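Local atomic coordinates of uncharacterized protein (Parabacteroides merdae ATCC 43184, PDB entry 5BMT), a protein that is of unknown function but combines an immunoglobulin-like fold with an OB-type domain of a kind named after a bacterial lipoprotein. Residues 202-207 / 230-235. Numbering follows the deposited sequence.
Sequences KIVSYR and SQFSIE
Two antiparallel strands of a beta hairpin, 203-207 and 230-233, meet with Val204 opposite Phe232 and Tyr206 opposite Ser230 as hydrogen-bonded pairs, each closed by two N-H...O=C bonds. On the face these four share, CB of Val204 makes a CH-pi contact over the Phe232 ring, 3.8 Å from its centroid, while CG1 of Val204 touches CZ of Phe232 at 3.6 Å. Ser230 CB makes a second CH-pi contact over the Tyr206 ring, 3.9 Å from its centroid. Both aromatic side chains take the crowded first torsion between backbone N and carbonyl carbon (chi1 75° for Tyr206, 56° for Phe232), which brings each ring toward the partner strand; CD1 of Tyr206 then meets the Phe232 ring at its edge. On the other face Gln231, extended beyond CG, donates from NE2 to Ser205 OG (2.9 Å), with the acceptor close to the plane of the Gln231 amide, and NE2 also abuts CD1 of Ile203. Past the strand end, Ile234 N gives Lys202 O an almost straight bond (178°) from above the carbonyl plane. One water donates to that oxygen and to Glu235 OE1 and accepts from Ser233 OG, which in turn receives Glu235 N in an ST turn. Outward, Tyr206 OH is hydrogen-bonded to Ser109 OG and Ser230 OG to Ser109 O, Leu111 and Phe113 of strand 106-113 touch Phe232, helix 186-198 packs on Val204 and Ile234, and strand 153-167 runs parallel beside strand 203-214.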
ATOM      1  N   LYS A 202     -15.156  12.260  -9.546  1.00 21.35           N
ATOM      2  CA  LYS A 202     -15.639  11.065  -8.836  1.00 21.70           C
ATOM      3  C   LYS A 202     -14.500  10.136  -8.413  1.00 21.84           C
ATOM      4  O   LYS A 202     -14.729   9.103  -7.777  1.00 21.51           O
ATOM      5  CB  LYS A 202     -16.614  10.244  -9.738  1.00 25.14           C
ATOM      6  CG  LYS A 202     -17.715  10.984 -10.452  1.00 36.10           C
ATOM      7  CD  LYS A 202     -18.613   9.975 -11.221  1.00 41.82           C
ATOM      8  CE  LYS A 202     -17.959   9.233 -12.379  1.00 43.27           C
ATOM      9  NZ  LYS A 202     -18.511   9.628 -13.699  1.00 50.15           N
ATOM     10  N   ILE A 203     -13.276  10.459  -8.841  1.00 19.15           N
ATOM     11  CA  ILE A 203     -12.099   9.646  -8.548  1.00 18.29           C
ATOM     12  C   ILE A 203     -10.946  10.542  -8.159  1.00 19.07           C
ATOM     13  O   ILE A 203     -10.989  11.766  -8.365  1.00 19.45           O
ATOM     14  CB  ILE A 203     -11.692   8.758  -9.782  1.00 22.59           C
ATOM     15  CG1 ILE A 203     -11.242   9.640 -10.987  1.00 24.30           C
ATOM     16  CG2 ILE A 203     -12.788   7.738 -10.173  1.00 26.05           C
ATOM     17  CD1 ILE A 203     -10.279   8.961 -11.974  1.00 31.48           C
ATOM     18  N   VAL A 204      -9.902   9.909  -7.623  1.00 16.15           N
ATOM     19  CA  VAL A 204      -8.619  10.544  -7.336  1.00 15.41           C
ATOM     20  C   VAL A 204      -7.569   9.766  -8.095  1.00 16.96           C
ATOM     21  O   VAL A 204      -7.616   8.536  -8.101  1.00 17.20           O
ATOM     22  CB  VAL A 204      -8.309  10.589  -5.827  1.00 17.33           C
ATOM     23  CG1 VAL A 204      -6.844  10.980  -5.566  1.00 17.52           C
ATOM     24  CG2 VAL A 204      -9.250  11.555  -5.115  1.00 17.74           C
ATOM     25  N   SER A 205      -6.629  10.478  -8.720  1.00 15.42           N
ATOM     26  CA  SER A 205      -5.495   9.886  -9.432  1.00 15.17           C
ATOM     27  C   SER A 205      -4.225  10.343  -8.767  1.00 17.28           C
ATOM     28  O   SER A 205      -4.075  11.540  -8.480  1.00 16.04           O
ATOM     29  CB  SER A 205      -5.481  10.314 -10.898  1.00 18.34           C
ATOM     30  OG  SER A 205      -6.611   9.843 -11.606  1.00 19.90           O
ATOM     31  N   TYR A 206      -3.304   9.420  -8.521  1.00 15.03           N
ATOM     32  CA  TYR A 206      -2.033   9.821  -7.927  1.00 14.65           C
ATOM     33  C   TYR A 206      -0.903   8.937  -8.434  1.00 18.06           C
ATOM     34  O   TYR A 206      -1.132   7.874  -9.023  1.00 17.28           O
ATOM     35  CB  TYR A 206      -2.095   9.796  -6.387  1.00 15.02           C
ATOM     36  CG  TYR A 206      -2.046   8.396  -5.802  1.00 14.20           C
ATOM     37  CD1 TYR A 206      -3.211   7.648  -5.624  1.00 16.34           C
ATOM     38  CD2 TYR A 206      -0.838   7.827  -5.406  1.00 14.05           C
ATOM     39  CE1 TYR A 206      -3.163   6.341  -5.123  1.00 16.19           C
ATOM     40  CE2 TYR A 206      -0.786   6.552  -4.827  1.00 14.04           C
ATOM     41  CZ  TYR A 206      -1.944   5.791  -4.739  1.00 16.74           C
ATOM     42  OH  TYR A 206      -1.864   4.500  -4.275  1.00 17.05           O
ATOM     43  N   ARG A 207       0.319   9.387  -8.211  1.00 15.29           N
ATOM     44  CA  ARG A 207       1.484   8.576  -8.515  1.00 14.97           C
ATOM     45  C   ARG A 207       2.498   8.776  -7.408  1.00 16.15           C
ATOM     46  O   ARG A 207       2.373   9.737  -6.640  1.00 16.12           O
ATOM     47  CB  ARG A 207       2.071   8.916  -9.877  1.00 16.38           C
ATOM     48  CG  ARG A 207       2.538  10.357  -9.907  1.00 18.18           C
ATOM     49  CD  ARG A 207       3.053  10.673 -11.273  1.00 24.65           C
ATOM     50  NE  ARG A 207       3.555  12.039 -11.324  1.00 25.98           N
ATOM     51  CZ  ARG A 207       4.269  12.511 -12.337  1.00 40.45           C
ATOM     52  NH1 ARG A 207       4.600  11.721 -13.347  1.00 33.63           N
ATOM     53  NH2 ARG A 207       4.695  13.761 -12.327  1.00 32.71           N
ATOM     54  N   SER A 230      -2.158   5.485 -10.086  1.00 15.37           N
ATOM     55  CA  SER A 230      -3.072   4.671  -9.289  0.50 14.60           C
ATOM     56  C   SER A 230      -4.329   5.477  -9.051  1.00 19.01           C
ATOM     57  O   SER A 230      -4.258   6.706  -8.983  1.00 18.62           O
ATOM     58  CB  SER A 230      -2.425   4.291  -7.963  0.50 17.27           C
ATOM     59  OG  SER A 230      -1.117   3.775  -8.120  0.50 19.57           O
ATOM     60  N   GLN A 231      -5.482   4.826  -8.999  1.00 16.29           N
ATOM     61  CA  GLN A 231      -6.728   5.586  -8.837  1.00 17.05           C
ATOM     62  C   GLN A 231      -7.626   4.945  -7.833  1.00 19.42           C
ATOM     63  O   GLN A 231      -7.593   3.719  -7.642  1.00 20.67           O
ATOM     64  CB  GLN A 231      -7.482   5.654 -10.181  1.00 18.55           C
ATOM     65  CG  GLN A 231      -6.707   6.428 -11.239  1.00 20.12           C
ATOM     66  CD  GLN A 231      -7.408   6.463 -12.575  1.00 32.31           C
ATOM     67  OE1 GLN A 231      -7.976   5.468 -13.039  1.00 28.61           O
ATOM     68  NE2 GLN A 231      -7.331   7.609 -13.223  1.00 23.87           N
ATOM     69  N   PHE A 232      -8.464   5.766  -7.210  1.00 16.00           N
ATOM     70  CA  PHE A 232      -9.477   5.240  -6.301  1.00 16.15           C
ATOM     71  C   PHE A 232     -10.732   6.075  -6.397  1.00 19.04           C
ATOM     72  O   PHE A 232     -10.695   7.260  -6.739  1.00 17.76           O
ATOM     73  CB  PHE A 232      -8.996   5.113  -4.846  1.00 16.94           C
ATOM     74  CG  PHE A 232      -8.473   6.383  -4.212  1.00 16.15           C
ATOM     75  CD1 PHE A 232      -9.332   7.246  -3.543  1.00 16.72           C
ATOM     76  CD2 PHE A 232      -7.113   6.681  -4.233  1.00 16.35           C
ATOM     77  CE1 PHE A 232      -8.846   8.391  -2.926  1.00 17.25           C
ATOM     78  CE2 PHE A 232      -6.631   7.830  -3.612  1.00 16.63           C
ATOM     79  CZ  PHE A 232      -7.499   8.666  -2.946  1.00 16.62           C
ATOM     80  N   SER A 233     -11.864   5.443  -6.107  1.00 17.77           N
ATOM     81  CA  SER A 233     -13.138   6.135  -6.149  1.00 18.21           C
ATOM     82  C   SER A 233     -13.343   6.942  -4.870  1.00 19.91           C
ATOM     83  O   SER A 233     -12.966   6.483  -3.785  1.00 19.76           O
ATOM     84  CB  SER A 233     -14.273   5.117  -6.306  1.00 21.34           C
ATOM     85  OG  SER A 233     -15.541   5.757  -6.241  1.00 26.93           O
ATOM     86  N   ILE A 234     -14.003   8.106  -4.997  1.00 18.84           N
ATOM     87  CA  ILE A 234     -14.366   8.935  -3.833  1.00 18.72           C
ATOM     88  C   ILE A 234     -15.904   9.026  -3.712  1.00 24.87           C
ATOM     89  O   ILE A 234     -16.425   9.860  -2.971  1.00 24.89           O
ATOM     90  CB  ILE A 234     -13.668  10.306  -3.803  1.00 20.06           C
ATOM     91  CG1 ILE A 234     -13.859  11.071  -5.140  1.00 20.07           C
ATOM     92  CG2 ILE A 234     -12.173  10.112  -3.468  1.00 19.90           C
ATOM     93  CD1 ILE A 234     -13.522  12.541  -5.101  1.00 20.37           C
ATOM     94  N   GLU A 235     -16.615   8.129  -4.424  1.00 25.71           N
ATOM     95  CA  GLU A 235     -18.074   8.001  -4.308  1.00 28.81           C
ATOM     96  C   GLU A 235     -18.354   7.062  -3.141  1.00 41.22           C
ATOM     97  O   GLU A 235     -17.610   6.098  -2.921  1.00 41.44           O
ATOM     98  CB  GLU A 235     -18.698   7.466  -5.604  1.00 29.84           C
ATOM     99  CG  GLU A 235     -18.528   8.358  -6.813  1.00 35.22           C
ATOM    100  CD  GLU A 235     -19.296   7.864  -8.022  1.00 53.74           C
ATOM    101  OE1 GLU A 235     -18.804   6.934  -8.700  1.00 38.47           O
ATOM    102  OE2 GLU A 235     -20.401   8.392  -8.279  1.00 54.86           O
TER
HETATM  103  O   HOH W   1     -16.093   6.795  -8.747  1.00 35.51           O